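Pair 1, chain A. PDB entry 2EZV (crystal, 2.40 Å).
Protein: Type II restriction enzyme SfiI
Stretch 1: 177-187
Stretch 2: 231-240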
# COMPACT_ATOMS: atom_id res chain seq x y z
N GLU A 177 4.42 15.96 -27.73
CA GLU A 177 5.62 15.15 -27.65
C GLU A 177 6.49 15.42 -26.43
O GLU A 177 6.95 16.54 -26.22
CB GLU A 177 6.44 15.35 -28.92
CG GLU A 177 7.89 14.95 -28.80
CD GLU A 177 8.67 15.31 -30.04
OE1 GLU A 177 8.50 16.45 -30.51
OE2 GLU A 177 9.44 14.46 -30.53
N LEU A 178 6.71 14.37 -25.64
CA LEU A 178 7.55 14.46 -24.46
C LEU A 178 8.98 14.25 -24.94
O LEU A 178 9.30 13.19 -25.48
CB LEU A 178 7.19 13.37 -23.46
CG LEU A 178 7.11 13.77 -21.98
CD1 LEU A 178 7.17 12.50 -21.15
CD2 LEU A 178 8.23 14.71 -21.61
N LYS A 179 9.84 15.24 -24.72
CA LYS A 179 11.22 15.16 -25.16
C LYS A 179 12.18 14.75 -24.05
O LYS A 179 13.05 13.90 -24.25
CB LYS A 179 11.66 16.51 -25.76
N SER A 180 12.02 15.34 -22.87
CA SER A 180 12.88 15.03 -21.74
C SER A 180 12.20 15.34 -20.41
O SER A 180 11.28 16.17 -20.35
CB SER A 180 14.17 15.86 -21.81
OG SER A 180 14.89 15.61 -23.00
N ILE A 181 12.65 14.67 -19.35
CA ILE A 181 12.13 14.89 -18.00
C ILE A 181 13.34 15.28 -17.14
O ILE A 181 14.24 14.47 -16.90
CB ILE A 181 11.49 13.62 -17.39
CG1 ILE A 181 10.40 13.07 -18.32
CG2 ILE A 181 10.88 13.95 -16.05
CD1 ILE A 181 9.68 11.85 -17.76
N TYR A 182 13.37 16.53 -16.70
CA TYR A 182 14.47 16.99 -15.87
C TYR A 182 14.02 16.93 -14.42
O TYR A 182 12.86 17.21 -14.11
CB TYR A 182 14.85 18.44 -16.20
CG TYR A 182 15.47 18.64 -17.56
CD1 TYR A 182 14.68 18.66 -18.71
CD2 TYR A 182 16.84 18.85 -17.70
CE1 TYR A 182 15.24 18.89 -19.97
CE2 TYR A 182 17.41 19.08 -18.95
CZ TYR A 182 16.60 19.10 -20.09
OH TYR A 182 17.15 19.34 -21.33
N VAL A 183 14.93 16.54 -13.53
CA VAL A 183 14.59 16.48 -12.12
C VAL A 183 15.57 17.36 -11.38
O VAL A 183 16.79 17.22 -11.54
CB VAL A 183 14.68 15.04 -11.60
CG1 VAL A 183 13.91 14.93 -10.29
CG2 VAL A 183 14.12 14.06 -12.63
N LEU A 184 15.05 18.29 -10.58
CA LEU A 184 15.90 19.20 -9.82
C LEU A 184 15.76 19.07 -8.31
O LEU A 184 14.67 18.89 -7.78
CB LEU A 184 15.61 20.65 -10.21
CG LEU A 184 15.90 21.15 -11.63
CD1 LEU A 184 15.01 20.48 -12.65
CD2 LEU A 184 15.68 22.64 -11.65
N SER A 185 16.90 19.19 -7.62
CA SER A 185 16.96 19.12 -6.17
C SER A 185 17.42 20.49 -5.70
O SER A 185 18.57 20.88 -5.93
CB SER A 185 17.95 18.04 -5.74
OG SER A 185 18.11 18.00 -4.32
N LEU A 186 16.53 21.23 -5.06
CA LEU A 186 16.88 22.55 -4.57
C LEU A 186 17.39 22.46 -3.14
O LEU A 186 16.71 21.92 -2.26
CB LEU A 186 15.69 23.50 -4.65
CG LEU A 186 15.15 23.69 -6.07
CD1 LEU A 186 14.10 24.79 -6.06
CD2 LEU A 186 16.29 24.05 -7.02
N PRO A 187 18.59 23.00 -2.90
CA PRO A 187 19.20 22.97 -1.58
C PRO A 187 18.37 23.57 -0.44
O PRO A 187 17.74 24.62 -0.58
CB PRO A 187 20.53 23.69 -1.80
CG PRO A 187 20.25 24.59 -2.96
CD PRO A 187 19.43 23.73 -3.86
N PRO A 231 26.67 19.45 -9.91
CA PRO A 231 26.21 18.56 -10.97
C PRO A 231 25.03 17.64 -10.68
O PRO A 231 24.09 17.58 -11.48
CB PRO A 231 27.47 17.77 -11.33
CG PRO A 231 28.55 18.78 -11.11
CD PRO A 231 28.14 19.41 -9.79
N TRP A 232 25.06 16.92 -9.56
CA TRP A 232 23.97 15.98 -9.26
C TRP A 232 22.63 16.61 -8.96
O TRP A 232 21.61 15.93 -9.01
CB TRP A 232 24.35 15.01 -8.13
CG TRP A 232 24.60 15.63 -6.79
CD1 TRP A 232 25.80 15.92 -6.24
CD2 TRP A 232 23.61 16.01 -5.82
NE1 TRP A 232 25.64 16.44 -4.98
CE2 TRP A 232 24.30 16.51 -4.69
CE3 TRP A 232 22.21 15.97 -5.79
CZ2 TRP A 232 23.64 16.97 -3.55
CZ3 TRP A 232 21.55 16.43 -4.65
CH2 TRP A 232 22.27 16.93 -3.54
N ARG A 233 22.61 17.90 -8.66
CA ARG A 233 21.35 18.56 -8.36
C ARG A 233 20.50 18.80 -9.61
O ARG A 233 19.39 19.31 -9.52
CB ARG A 233 21.59 19.89 -7.64
CG ARG A 233 21.94 19.69 -6.17
CD ARG A 233 22.05 21.01 -5.43
NE ARG A 233 22.36 20.79 -4.03
CZ ARG A 233 21.49 20.42 -3.10
NH1 ARG A 233 20.22 20.23 -3.42
NH2 ARG A 233 21.88 20.23 -1.85
N LEU A 234 21.03 18.42 -10.77
CA LEU A 234 20.30 18.57 -12.02
C LEU A 234 20.43 17.26 -12.80
O LEU A 234 21.51 16.91 -13.27
CB LEU A 234 20.88 19.73 -12.84
CG LEU A 234 20.21 20.20 -14.14
CD1 LEU A 234 20.55 19.26 -15.27
CD2 LEU A 234 18.71 20.31 -13.95
N GLN A 235 19.32 16.54 -12.91
CA GLN A 235 19.30 15.28 -13.64
C GLN A 235 18.45 15.42 -14.90
O GLN A 235 17.57 16.27 -14.98
CB GLN A 235 18.72 14.17 -12.76
CG GLN A 235 19.50 13.91 -11.48
CD GLN A 235 20.93 13.50 -11.74
OE1 GLN A 235 21.21 12.73 -12.65
NE2 GLN A 235 21.85 14.00 -10.92
N GLU A 236 18.70 14.55 -15.87
CA GLU A 236 17.97 14.60 -17.11
C GLU A 236 17.68 13.23 -17.68
O GLU A 236 18.61 12.47 -17.97
CB GLU A 236 18.77 15.40 -18.15
CG GLU A 236 18.00 15.72 -19.42
CD GLU A 236 18.89 16.23 -20.54
OE1 GLU A 236 19.93 16.87 -20.24
OE2 GLU A 236 18.52 16.02 -21.72
N LEU A 237 16.40 12.92 -17.84
CA LEU A 237 15.99 11.65 -18.42
C LEU A 237 15.46 12.03 -19.80
O LEU A 237 14.39 12.62 -19.94
CB LEU A 237 14.89 11.00 -17.57
CG LEU A 237 15.34 10.66 -16.14
CD1 LEU A 237 14.20 9.98 -15.38
CD2 LEU A 237 16.58 9.76 -16.20
N HIS A 238 16.24 11.71 -20.82
CA HIS A 238 15.89 12.07 -22.19
C HIS A 238 15.39 10.90 -23.04
O HIS A 238 15.88 9.77 -22.91
CB HIS A 238 17.10 12.74 -22.84
CG HIS A 238 16.91 13.09 -24.28
ND1 HIS A 238 17.42 12.31 -25.30
CD2 HIS A 238 16.26 14.11 -24.88
CE1 HIS A 238 17.08 12.83 -26.46
NE2 HIS A 238 16.37 13.93 -26.23
N TYR A 239 14.40 11.19 -23.88
CA TYR A 239 13.82 10.19 -24.78
C TYR A 239 14.44 10.28 -26.17
O TYR A 239 14.67 11.36 -26.69
CB TYR A 239 12.31 10.40 -24.96
CG TYR A 239 11.43 10.12 -23.75
CD1 TYR A 239 11.06 11.15 -22.89
CD2 TYR A 239 10.91 8.85 -23.52
CE1 TYR A 239 10.19 10.92 -21.82
CE2 TYR A 239 10.04 8.60 -22.46
CZ TYR A 239 9.68 9.64 -21.61
OH TYR A 239 8.84 9.41 -20.54
N SER A 240 14.71 9.12 -26.77
CA SER A 240 15.27 9.04 -28.12
C SER A 240 14.62 7.84 -28.79
O SER A 240 13.95 7.05 -28.12
CB SER A 240 16.79 8.88 -28.07
OG SER A 240 17.18 7.62 -27.55

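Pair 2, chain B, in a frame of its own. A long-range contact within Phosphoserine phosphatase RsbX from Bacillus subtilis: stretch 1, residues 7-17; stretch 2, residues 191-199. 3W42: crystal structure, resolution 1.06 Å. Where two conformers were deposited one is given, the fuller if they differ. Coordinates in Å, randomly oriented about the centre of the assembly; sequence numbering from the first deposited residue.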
# COMPACT_ATOMS: atom_id res chain seq x y z
N ASN B 7 -16.61 0.75 6.79
CA ASN B 7 -17.66 1.73 6.77
C ASN B 7 -18.63 1.38 5.65
O ASN B 7 -18.55 0.28 5.11
CB ASN B 7 -17.16 3.16 6.81
CG ASN B 7 -16.50 3.60 5.53
OD1 ASN B 7 -16.57 2.93 4.49
ND2 ASN B 7 -15.79 4.70 5.60
N GLU B 8 -19.51 2.29 5.27
CA GLU B 8 -20.48 1.96 4.25
C GLU B 8 -19.85 1.79 2.85
O GLU B 8 -20.50 1.21 1.98
CB GLU B 8 -21.57 3.06 4.19
CG GLU B 8 -22.45 3.16 5.47
CD GLU B 8 -23.24 4.48 5.59
OE1 GLU B 8 -22.55 5.56 5.82
OE2 GLU B 8 -24.47 4.47 5.44
N HIS B 9 -18.67 2.30 2.66
CA HIS B 9 -18.04 2.40 1.35
C HIS B 9 -16.89 1.44 1.13
O HIS B 9 -16.51 1.19 -0.03
CB HIS B 9 -17.55 3.83 1.12
CG HIS B 9 -18.68 4.80 1.24
ND1 HIS B 9 -19.72 4.83 0.36
CD2 HIS B 9 -18.91 5.70 2.23
CE1 HIS B 9 -20.57 5.76 0.81
NE2 HIS B 9 -20.10 6.26 1.95
N ILE B 10 -16.27 0.96 2.18
CA ILE B 10 -15.10 0.10 2.07
C ILE B 10 -14.95 -0.74 3.33
O ILE B 10 -15.30 -0.31 4.42
CB ILE B 10 -13.80 0.96 1.87
CG1 ILE B 10 -12.63 0.10 1.28
CG2 ILE B 10 -13.42 1.77 3.13
CD1 ILE B 10 -11.41 0.91 1.00
N GLN B 11 -14.42 -1.94 3.13
CA GLN B 11 -13.86 -2.73 4.22
C GLN B 11 -12.39 -2.97 3.95
O GLN B 11 -12.02 -3.22 2.78
CB GLN B 11 -14.62 -3.97 4.59
CG GLN B 11 -14.62 -5.01 3.58
CD GLN B 11 -15.15 -6.35 3.98
OE1 GLN B 11 -14.53 -7.31 3.35
NE2 GLN B 11 -16.32 -6.45 4.68
N THR B 12 -11.57 -2.84 4.97
CA THR B 12 -10.15 -2.96 4.82
C THR B 12 -9.53 -3.92 5.86
O THR B 12 -10.10 -4.15 6.94
CB THR B 12 -9.43 -1.62 4.93
OG1 THR B 12 -9.66 -1.03 6.22
CG2 THR B 12 -9.88 -0.62 3.85
N LEU B 13 -8.38 -4.42 5.52
CA LEU B 13 -7.57 -5.27 6.39
C LEU B 13 -6.12 -4.93 6.15
O LEU B 13 -5.69 -4.92 4.99
CB LEU B 13 -7.91 -6.73 6.15
CG LEU B 13 -7.17 -7.76 7.05
CD1 LEU B 13 -8.02 -9.02 7.15
CD2 LEU B 13 -5.79 -8.08 6.51
N VAL B 14 -5.39 -4.67 7.22
CA VAL B 14 -3.95 -4.46 7.16
C VAL B 14 -3.28 -5.64 7.86
O VAL B 14 -3.68 -5.98 9.01
CB VAL B 14 -3.50 -3.17 7.82
CG1 VAL B 14 -1.96 -3.03 7.72
CG2 VAL B 14 -4.27 -2.02 7.32
N TYR B 15 -2.31 -6.26 7.23
CA TYR B 15 -1.50 -7.35 7.77
C TYR B 15 -0.07 -6.89 7.79
O TYR B 15 0.43 -6.35 6.79
CB TYR B 15 -1.64 -8.56 6.86
CG TYR B 15 -0.74 -9.76 7.26
CD1 TYR B 15 0.66 -9.73 6.96
CD2 TYR B 15 -1.23 -10.82 7.87
CE1 TYR B 15 1.55 -10.72 7.41
CE2 TYR B 15 -0.31 -11.90 8.26
CZ TYR B 15 1.04 -11.79 8.05
OH TYR B 15 1.91 -12.84 8.44
N GLN B 16 0.64 -7.13 8.90
CA GLN B 16 2.07 -6.93 8.91
C GLN B 16 2.73 -7.94 9.80
O GLN B 16 2.27 -8.18 10.94
CB GLN B 16 2.43 -5.51 9.40
CG GLN B 16 3.92 -5.24 9.30
CD GLN B 16 4.25 -3.84 9.58
OE1 GLN B 16 4.40 -3.48 10.76
NE2 GLN B 16 4.45 -3.03 8.57
N LEU B 17 3.81 -8.51 9.36
CA LEU B 17 4.63 -9.41 10.18
C LEU B 17 6.09 -9.18 9.84
O LEU B 17 6.46 -9.00 8.69
CB LEU B 17 4.29 -10.87 9.96
CG LEU B 17 4.53 -11.67 11.28
CD1 LEU B 17 3.42 -11.35 12.35
CD2 LEU B 17 4.43 -13.13 10.90
N LEU B 191 6.72 -8.39 5.84
CA LEU B 191 5.60 -8.57 4.89
C LEU B 191 4.47 -7.71 5.36
O LEU B 191 3.96 -7.90 6.49
CB LEU B 191 5.22 -10.05 4.87
CG LEU B 191 4.28 -10.54 3.79
CD1 LEU B 191 4.31 -12.06 3.72
CD2 LEU B 191 2.88 -10.08 3.97
N THR B 192 4.02 -6.77 4.51
CA THR B 192 2.92 -5.84 4.78
C THR B 192 2.00 -5.84 3.63
O THR B 192 2.44 -5.73 2.47
CB THR B 192 3.45 -4.42 5.05
OG1 THR B 192 4.42 -4.45 6.08
CG2 THR B 192 2.36 -3.50 5.45
N TYR B 193 0.69 -5.91 3.90
CA TYR B 193 -0.28 -5.66 2.84
C TYR B 193 -1.50 -4.99 3.41
O TYR B 193 -1.85 -5.14 4.57
CB TYR B 193 -0.65 -6.94 2.04
CG TYR B 193 -1.24 -8.09 2.79
CD1 TYR B 193 -2.57 -8.13 3.13
CD2 TYR B 193 -0.47 -9.19 3.11
CE1 TYR B 193 -3.11 -9.26 3.79
CE2 TYR B 193 -1.00 -10.29 3.73
CZ TYR B 193 -2.29 -10.33 4.07
OH TYR B 193 -2.79 -11.46 4.70
N ILE B 194 -2.17 -4.23 2.53
CA ILE B 194 -3.46 -3.62 2.79
C ILE B 194 -4.41 -4.16 1.75
O ILE B 194 -4.14 -4.06 0.56
CB ILE B 194 -3.42 -2.10 2.73
CG1 ILE B 194 -2.44 -1.48 3.72
CG2 ILE B 194 -4.83 -1.52 2.88
CD1 ILE B 194 -2.36 0.05 3.71
N LEU B 195 -5.52 -4.73 2.19
CA LEU B 195 -6.60 -5.19 1.36
C LEU B 195 -7.79 -4.23 1.47
O LEU B 195 -8.12 -3.79 2.60
CB LEU B 195 -7.09 -6.53 1.82
CG LEU B 195 -6.11 -7.68 1.57
CD1 LEU B 195 -6.47 -8.94 2.26
CD2 LEU B 195 -6.18 -7.99 -0.09
N GLY B 196 -8.51 -4.02 0.39
CA GLY B 196 -9.75 -3.30 0.42
C GLY B 196 -10.79 -3.95 -0.49
O GLY B 196 -10.49 -4.48 -1.53
N GLN B 197 -12.03 -3.87 -0.03
CA GLN B 197 -13.21 -4.27 -0.80
C GLN B 197 -14.11 -3.04 -0.83
O GLN B 197 -14.53 -2.55 0.22
CB GLN B 197 -13.90 -5.48 -0.19
CG GLN B 197 -15.20 -5.81 -0.89
CD GLN B 197 -15.79 -7.09 -0.36
OE1 GLN B 197 -16.17 -7.95 -1.18
NE2 GLN B 197 -15.92 -7.21 0.90
N LEU B 198 -14.43 -2.58 -2.05
CA LEU B 198 -15.14 -1.29 -2.25
C LEU B 198 -16.57 -1.54 -2.63
O LEU B 198 -16.87 -2.33 -3.57
CB LEU B 198 -14.43 -0.54 -3.41
CG LEU B 198 -13.05 -0.02 -3.03
CD1 LEU B 198 -12.19 0.22 -4.21
CD2 LEU B 198 -13.21 1.31 -2.22
N SER B 199 -17.49 -0.85 -1.99
CA SER B 199 -18.92 -0.90 -2.26
C SER B 199 -19.28 0.03 -3.44
O SER B 199 -20.49 -0.01 -3.78
CB SER B 199 -19.69 -0.52 -1.00
OG SER B 199 -19.28 -1.39 0.04
OXT SER B 199 -18.42 0.80 -3.89
O HOH W 1 -20.91 -1.56 2.30
O HOH W 2 -16.96 2.49 -2.53
O HOH W 3 -19.76 3.45 -2.07

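Pair 1 and pair 2 each place two antiparallel strands side by side, and the 14 central residues superpose with an RMSD of 0.6 Å. The strand directions differ by 158° in pair 1 and 168° in pair 2, and the axes approach to 4.6 and 4.7 Å.

The hydrogen-bond ladder is conserved. Ile A181 and Leu A237 match Gln B11 and Gln B197: Ile A181 N donates to Leu A237 O at 2.8 Å, and Gln B11 N to Gln B197 O at 3.0 Å. Val A183 and Gln A235 coincide with Leu B13 and Leu B195, again doubly bonded in both pairs. At one end of the ladder, Tyr A239 N reaches Lys A179 O (3.1 Å) just as Ser B199 N reaches His B9 O (3.0 Å). Both side chains point toward the other strand, but Tyr A239 CE1 packs 3.5 Å from Leu A178 CD1, whereas one water links Ser B199 OG to Glu B8 O, 2.8 Å from each.

On the face carrying Ile A181 and Val A183, the side chains differ in character. Ile A181 CB lies 4.3 Å from Leu A237 CB, an apolar contact, whereas the matched glutamines extend so that Gln B11 OE1 comes within 2.8 Å of Gln B197 NE2. One step along, the apolar pair is in pair 2, where Leu B13 CD2 is 4.4 Å from Leu B195 CD1; in pair 1 Val A183 faces Gln A235, whose end leads away and whose NE2 bonds Trp A232 O at 2.7 Å within its own stretch.

The opposite face shows the sharpest exchange. Tyr A182 and Glu A236 match Thr B12 and Gly B196. The aliphatic part of the glutamate covers the tyrosine ring, with Glu A236 CG 3.8 Å from the centroid of the Tyr A182 ring. Pair 2 has no side chain at Gly B196, where an ideal CB would lie a tight 3.5 Å from Ile B10 CD1. Nearby, Ile B10 CD1 packs on Leu B198 CD2 at 3.7 Å, at the positions of Ser A180 and His A238. Branched aliphatic residues occupy the next pair in both proteins, Leu A184 CG meeting Leu A234 CD2 at 3.7 Å and Val B14 CG2 meeting Ile B194 CG1 at 4.1 Å.

Where Ser A185 and Arg A233 match Tyr B15 and Tyr B193, the solutions diverge. Arg A233 NH1 donates to Ser A185 O at 3.1 Å, using its long side chain to reach the opposing backbone. Pair 2 instead lays Tyr B15 CB over the face of the Tyr B193 ring, 3.5 Å from its centroid, with the two ring planes nearly parallel but slid apart.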